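Local coordinates for lactococcal prophage ps3 protein 05 (Staphylococcus epidermidis ATCC 12228, PDB 3G8W) that probably transfers an acetyl group from acetyl-coenzyme A to a substrate not yet identified, as a member of the GNAT acetyltransferase family, at residues 45-48 against 54-57; 105-110 against 160-165. All coordinates share one frame; numbering follows the deposited sequence.

Contact 1: residues 45-48 against 54-57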
loop_
_atom_site.group_PDB
_atom_site.type_symbol
_atom_site.label_atom_id
_atom_site.label_comp_id
_atom_site.label_asym_id
_atom_site.label_seq_id
_atom_site.Cartn_x
_atom_site.Cartn_y
_atom_site.Cartn_z
ATOM N N LYS B 45 -3.860 16.817 -8.208
ATOM C CA LYS B 45 -3.121 17.366 -9.340
ATOM C C LYS B 45 -1.927 16.456 -9.631
ATOM O O LYS B 45 -1.612 16.172 -10.793
ATOM C CB LYS B 45 -2.675 18.791 -9.018
ATOM C CG LYS B 45 -3.124 19.835 -10.023
ATOM C CD LYS B 45 -3.245 21.194 -9.350
ATOM C CE LYS B 45 -3.775 22.243 -10.303
ATOM N NZ LYS B 45 -3.974 23.547 -9.620
ATOM N N THR B 46 -1.293 15.987 -8.557
ATOM C CA THR B 46 -0.261 14.966 -8.630
ATOM C C THR B 46 -0.778 13.758 -9.416
ATOM O O THR B 46 -0.246 13.447 -10.484
ATOM C CB THR B 46 0.194 14.517 -7.207
ATOM O OG1 THR B 46 0.582 15.658 -6.430
ATOM C CG2 THR B 46 1.357 13.543 -7.276
ATOM N N ILE B 47 -1.832 13.114 -8.904
ATOM C CA ILE B 47 -2.360 11.893 -9.504
ATOM C C ILE B 47 -2.743 12.120 -10.964
ATOM O O ILE B 47 -2.433 11.302 -11.831
ATOM C CB ILE B 47 -3.557 11.326 -8.703
ATOM C CG1 ILE B 47 -3.162 11.063 -7.242
ATOM C CG2 ILE B 47 -4.064 10.028 -9.334
ATOM C CD1 ILE B 47 -4.345 10.869 -6.284
ATOM N N LEU B 48 -3.375 13.258 -11.223
ATOM C CA LEU B 48 -3.883 13.600 -12.549
ATOM C C LEU B 48 -2.807 13.807 -13.632
ATOM O O LEU B 48 -3.090 13.670 -14.836
ATOM C CB LEU B 48 -4.780 14.835 -12.447
ATOM C CG LEU B 48 -6.175 14.612 -11.877
ATOM C CD1 LEU B 48 -6.753 15.917 -11.401
ATOM C CD2 LEU B 48 -7.074 13.970 -12.923
ATOM N N TYR B 54 2.120 5.665 -12.882
ATOM C CA TYR B 54 1.423 4.460 -12.367
ATOM C C TYR B 54 0.172 4.779 -11.529
ATOM O O TYR B 54 -0.484 3.878 -11.008
ATOM C CB TYR B 54 2.385 3.719 -11.470
ATOM C CG TYR B 54 2.933 4.702 -10.493
ATOM C CD1 TYR B 54 2.342 4.865 -9.229
ATOM C CD2 TYR B 54 3.982 5.547 -10.861
ATOM C CE1 TYR B 54 2.830 5.826 -8.336
ATOM C CE2 TYR B 54 4.468 6.491 -9.987
ATOM C CZ TYR B 54 3.899 6.632 -8.728
ATOM O OH TYR B 54 4.407 7.574 -7.860
ATOM N N TRP B 55 -0.133 6.065 -11.379
ATOM C CA TRP B 55 -1.258 6.515 -10.559
ATOM C C TRP B 55 -2.333 7.140 -11.463
ATOM O O TRP B 55 -2.279 8.341 -11.760
ATOM C CB TRP B 55 -0.757 7.533 -9.526
ATOM C CG TRP B 55 -1.484 7.512 -8.208
ATOM C CD1 TRP B 55 -2.700 6.952 -7.944
ATOM C CD2 TRP B 55 -1.046 8.111 -6.982
ATOM N NE1 TRP B 55 -3.036 7.150 -6.627
ATOM C CE2 TRP B 55 -2.035 7.861 -6.016
ATOM C CE3 TRP B 55 0.097 8.830 -6.605
ATOM C CZ2 TRP B 55 -1.919 8.309 -4.697
ATOM C CZ3 TRP B 55 0.207 9.274 -5.297
ATOM C CH2 TRP B 55 -0.796 9.018 -4.363
ATOM N N ASN B 56 -3.297 6.329 -11.903
ATOM C CA ASN B 56 -4.178 6.737 -13.000
ATOM C C ASN B 56 -5.664 6.770 -12.720
ATOM O O ASN B 56 -6.266 5.759 -12.371
ATOM C CB ASN B 56 -3.933 5.855 -14.217
ATOM C CG ASN B 56 -2.547 6.035 -14.806
ATOM O OD1 ASN B 56 -1.678 6.693 -14.224
ATOM N ND2 ASN B 56 -2.336 5.449 -15.977
ATOM N N ILE B 57 -6.261 7.935 -12.880
ATOM C CA ILE B 57 -7.691 8.068 -12.790
ATOM C C ILE B 57 -8.297 7.906 -14.187
ATOM O O ILE B 57 -7.924 8.623 -15.124
ATOM C CB ILE B 57 -8.076 9.450 -12.264
ATOM C CG1 ILE B 57 -7.500 9.675 -10.874
ATOM C CG2 ILE B 57 -9.597 9.614 -12.242
ATOM C CD1 ILE B 57 -7.899 11.001 -10.280
#

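Contact 2: residues 105-110 against 160-165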
loop_
_atom_site.group_PDB
_atom_site.type_symbol
_atom_site.label_atom_id
_atom_site.label_comp_id
_atom_site.label_asym_id
_atom_site.label_seq_id
_atom_site.Cartn_x
_atom_site.Cartn_y
_atom_site.Cartn_z
ATOM N N HIS B 105 -12.891 -1.357 -18.892
ATOM C CA HIS B 105 -11.854 -0.607 -19.599
ATOM C C HIS B 105 -10.597 -0.700 -18.751
ATOM O O HIS B 105 -9.505 -1.000 -19.254
ATOM C CB HIS B 105 -12.268 0.863 -19.773
ATOM C CG HIS B 105 -11.330 1.680 -20.614
ATOM N ND1 HIS B 105 -10.086 2.088 -20.173
ATOM C CD2 HIS B 105 -11.470 2.198 -21.858
ATOM C CE1 HIS B 105 -9.489 2.797 -21.117
ATOM N NE2 HIS B 105 -10.311 2.884 -22.146
ATOM N N ILE B 106 -10.767 -0.480 -17.448
ATOM C CA ILE B 106 -9.634 -0.435 -16.540
ATOM C C ILE B 106 -8.964 -1.794 -16.484
ATOM O O ILE B 106 -7.752 -1.870 -16.383
ATOM C CB ILE B 106 -10.008 0.087 -15.140
ATOM C CG1 ILE B 106 -10.480 1.552 -15.221
ATOM C CG2 ILE B 106 -8.831 -0.058 -14.197
ATOM C CD1 ILE B 106 -10.782 2.183 -13.856
ATOM N N ILE B 107 -9.742 -2.861 -16.593
ATOM C CA ILE B 107 -9.145 -4.187 -16.638
ATOM C C ILE B 107 -8.309 -4.357 -17.902
ATOM O O ILE B 107 -7.168 -4.835 -17.838
ATOM C CB ILE B 107 -10.180 -5.311 -16.490
ATOM C CG1 ILE B 107 -10.764 -5.288 -15.073
ATOM C CG2 ILE B 107 -9.527 -6.650 -16.731
ATOM C CD1 ILE B 107 -11.847 -6.313 -14.831
ATOM N N GLN B 108 -8.847 -3.926 -19.039
ATOM C CA GLN B 108 -8.127 -4.075 -20.292
ATOM C C GLN B 108 -6.806 -3.322 -20.265
ATOM O O GLN B 108 -5.802 -3.815 -20.773
ATOM C CB GLN B 108 -8.973 -3.644 -21.491
ATOM C CG GLN B 108 -8.513 -4.262 -22.832
ATOM C CD GLN B 108 -8.476 -5.801 -22.795
ATOM O OE1 GLN B 108 -9.168 -6.440 -21.990
ATOM N NE2 GLN B 108 -7.665 -6.394 -23.663
ATOM N N TYR B 109 -6.818 -2.136 -19.666
ATOM C CA TYR B 109 -5.619 -1.341 -19.510
ATOM C C TYR B 109 -4.582 -2.067 -18.630
ATOM O O TYR B 109 -3.380 -2.098 -18.960
ATOM C CB TYR B 109 -5.968 0.008 -18.902
ATOM C CG TYR B 109 -4.745 0.833 -18.584
ATOM C CD1 TYR B 109 -4.177 0.822 -17.299
ATOM C CD2 TYR B 109 -4.130 1.618 -19.581
ATOM C CE1 TYR B 109 -3.046 1.586 -17.011
ATOM C CE2 TYR B 109 -3.001 2.380 -19.307
ATOM C CZ TYR B 109 -2.470 2.364 -18.027
ATOM O OH TYR B 109 -1.359 3.122 -17.769
ATOM N N ALA B 110 -5.061 -2.637 -17.513
ATOM C CA ALA B 110 -4.214 -3.383 -16.576
ATOM C C ALA B 110 -3.444 -4.465 -17.319
ATOM O O ALA B 110 -2.206 -4.469 -17.286
ATOM C CB ALA B 110 -5.031 -3.991 -15.441
ATOM N N LEU B 160 -10.924 -7.567 -1.809
ATOM C CA LEU B 160 -11.148 -8.441 -2.957
ATOM C C LEU B 160 -10.005 -8.434 -3.975
ATOM O O LEU B 160 -9.271 -7.443 -4.130
ATOM C CB LEU B 160 -12.430 -8.046 -3.664
ATOM C CG LEU B 160 -13.760 -8.262 -2.978
ATOM C CD1 LEU B 160 -13.757 -7.589 -1.653
ATOM C CD2 LEU B 160 -14.797 -7.658 -3.906
ATOM N N ILE B 161 -9.902 -9.535 -4.702
ATOM C CA ILE B 161 -8.846 -9.705 -5.688
ATOM C C ILE B 161 -9.432 -10.231 -7.021
ATOM O O ILE B 161 -10.358 -11.055 -7.049
ATOM C CB ILE B 161 -7.713 -10.609 -5.123
ATOM C CG1 ILE B 161 -6.603 -10.852 -6.137
ATOM C CG2 ILE B 161 -8.273 -11.955 -4.645
ATOM C CD1 ILE B 161 -5.314 -11.457 -5.520
ATOM N N TYR B 162 -8.903 -9.686 -8.116
ATOM C CA TYR B 162 -9.192 -10.166 -9.447
ATOM C C TYR B 162 -7.854 -10.447 -10.104
ATOM O O TYR B 162 -6.917 -9.669 -9.980
ATOM C CB TYR B 162 -9.994 -9.115 -10.207
ATOM C CG TYR B 162 -10.287 -9.440 -11.653
ATOM C CD1 TYR B 162 -11.483 -10.042 -12.025
ATOM C CD2 TYR B 162 -9.373 -9.120 -12.653
ATOM C CE1 TYR B 162 -11.754 -10.326 -13.354
ATOM C CE2 TYR B 162 -9.624 -9.408 -13.975
ATOM C CZ TYR B 162 -10.819 -10.002 -14.326
ATOM O OH TYR B 162 -11.062 -10.267 -15.660
ATOM N N SER B 163 -7.763 -11.585 -10.773
ATOM C CA SER B 163 -6.575 -11.930 -11.521
ATOM C C SER B 163 -6.768 -11.720 -13.032
ATOM O O SER B 163 -7.763 -12.147 -13.612
ATOM C CB SER B 163 -6.194 -13.363 -11.239
ATOM O OG SER B 163 -5.570 -13.889 -12.386
ATOM N N THR B 164 -5.811 -11.066 -13.676
ATOM C CA THR B 164 -5.967 -10.787 -15.090
ATOM C C THR B 164 -5.254 -11.804 -15.968
ATOM O O THR B 164 -4.945 -11.504 -17.115
ATOM C CB THR B 164 -5.476 -9.379 -15.452
ATOM O OG1 THR B 164 -4.129 -9.219 -14.997
ATOM C CG2 THR B 164 -6.361 -8.317 -14.827
ATOM N N THR B 165 -5.008 -13.002 -15.438
ATOM C CA THR B 165 -4.308 -14.077 -16.176
ATOM C C THR B 165 -5.209 -15.311 -16.319
ATOM O O THR B 165 -5.964 -15.627 -15.382
ATOM C CB THR B 165 -2.991 -14.489 -15.454
ATOM O OG1 THR B 165 -3.261 -14.724 -14.062
ATOM C CG2 THR B 165 -1.931 -13.388 -15.581
#

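Contact 1: residues 45-48 against 54-57
I47, near the end of helix 41-48, packs over one face of the W55 indole. Its CG1 sits almost over the middle of the ring system, 3.6 Å from W55 CE2, and makes a CH-pi contact with the six-membered ring, 17° off its normal. CD1 carries on past the CE2-CZ2 edge of the six-membered ring, whereas CG2 turns to the pyrrole side, 3.6 Å from W55 CD1. With CG1 beside the backbone N (chi1 -57°) and CG2 therefore anti to it, that methyl also reaches the next inward-facing residue of the strand: I47 CG2 is 3.8 Å from I57 CG1. L48 adds a lighter touch, its CD2 lying 4.1 Å from I57 CD1.

Further out, T52 in the connecting loop offers its OG1 to the O of T46 and, weakly, to that of I47. T71 and K73 of strand 65-74 touch W55, T69 and T71 touch I57, and the N56 backbone is hydrogen-bonded to L72. Between the two segments the chemistry is thus apolar: aliphatic branches against an indole face and another isoleucine, with hydrogen bonds made instead to T52, to strand 65-74 and within the helix.

Contact 2: residues 105-110 against 160-165
The Y162 ring receives I107 on one face: CD1 of the isoleucine stands 3.8 Å above the ring plane, displaced from the centre toward the rim. It makes a CH-pi contact, 4.1 Å from the ring centroid and 21° off the normal, and comes to 3.9 Å from Y162 CZ. At the edge of the ring, in its plane, lies T164 CG2, from two residues further along the same chain. F138 also meets the Y162 ring, the two planes inclined at about 35°.

The side chains of I107 and Y162 cross at about a right angle. Because the tyrosine CG is anti to the backbone N (chi1 176°), the ring extends from the strand toward the helix. The other branch of I107 serves both partners: its CG2 is 3.9 Å from Y162 CE2 and 4.1 Å from T164 CG2, the isoleucine and threonine side chains running past each other in opposite directions.

T164 turns its methyl to the helix while its hydroxyl is held elsewhere, by a hydrogen bond with I115 O and a weak one with E116 O. At the end of the strand, S163 OG accepts from T165 N at 3.2 Å, an ST turn, and T165 OG1 donates to that same serine oxygen.

L118 of strand 117-123 lies beneath the helix, touched by I107 and A110, and its backbone is hydrogen-bonded to that of Y162. I106, on the same helix, packs instead on C70 and L72 of strand 65-74. Helix 96-112 thus packs on one face of the mixed sheet, and its 105-110 part reaches the last strand, 153-163, in the alpha/beta sandwich layout expected of the GNAT acetyltransferase fold.

Contacts 1 and 2 reach the same mixed sheet, at strands well apart in its order: 54-57 leads into the second strand, 55-62, and 160-165 runs off the end of the sixth across, 153-163. Their centres are 18 Å apart, and along the chain contact 1 closes before contact 2 opens. They nevertheless meet, since the side chains of N56 and Y109 pack together, while F58 of strand 55-62 meets the Y109 ring edge-to-face. At contact 1 the W55 side chain comes within about 3 Å of a bound cyclohexylaminoethane sulfonate, probably from the crystallisation liquor; it may mark a pocket there, whereas contact 2 is a buried joint between helix and sheet.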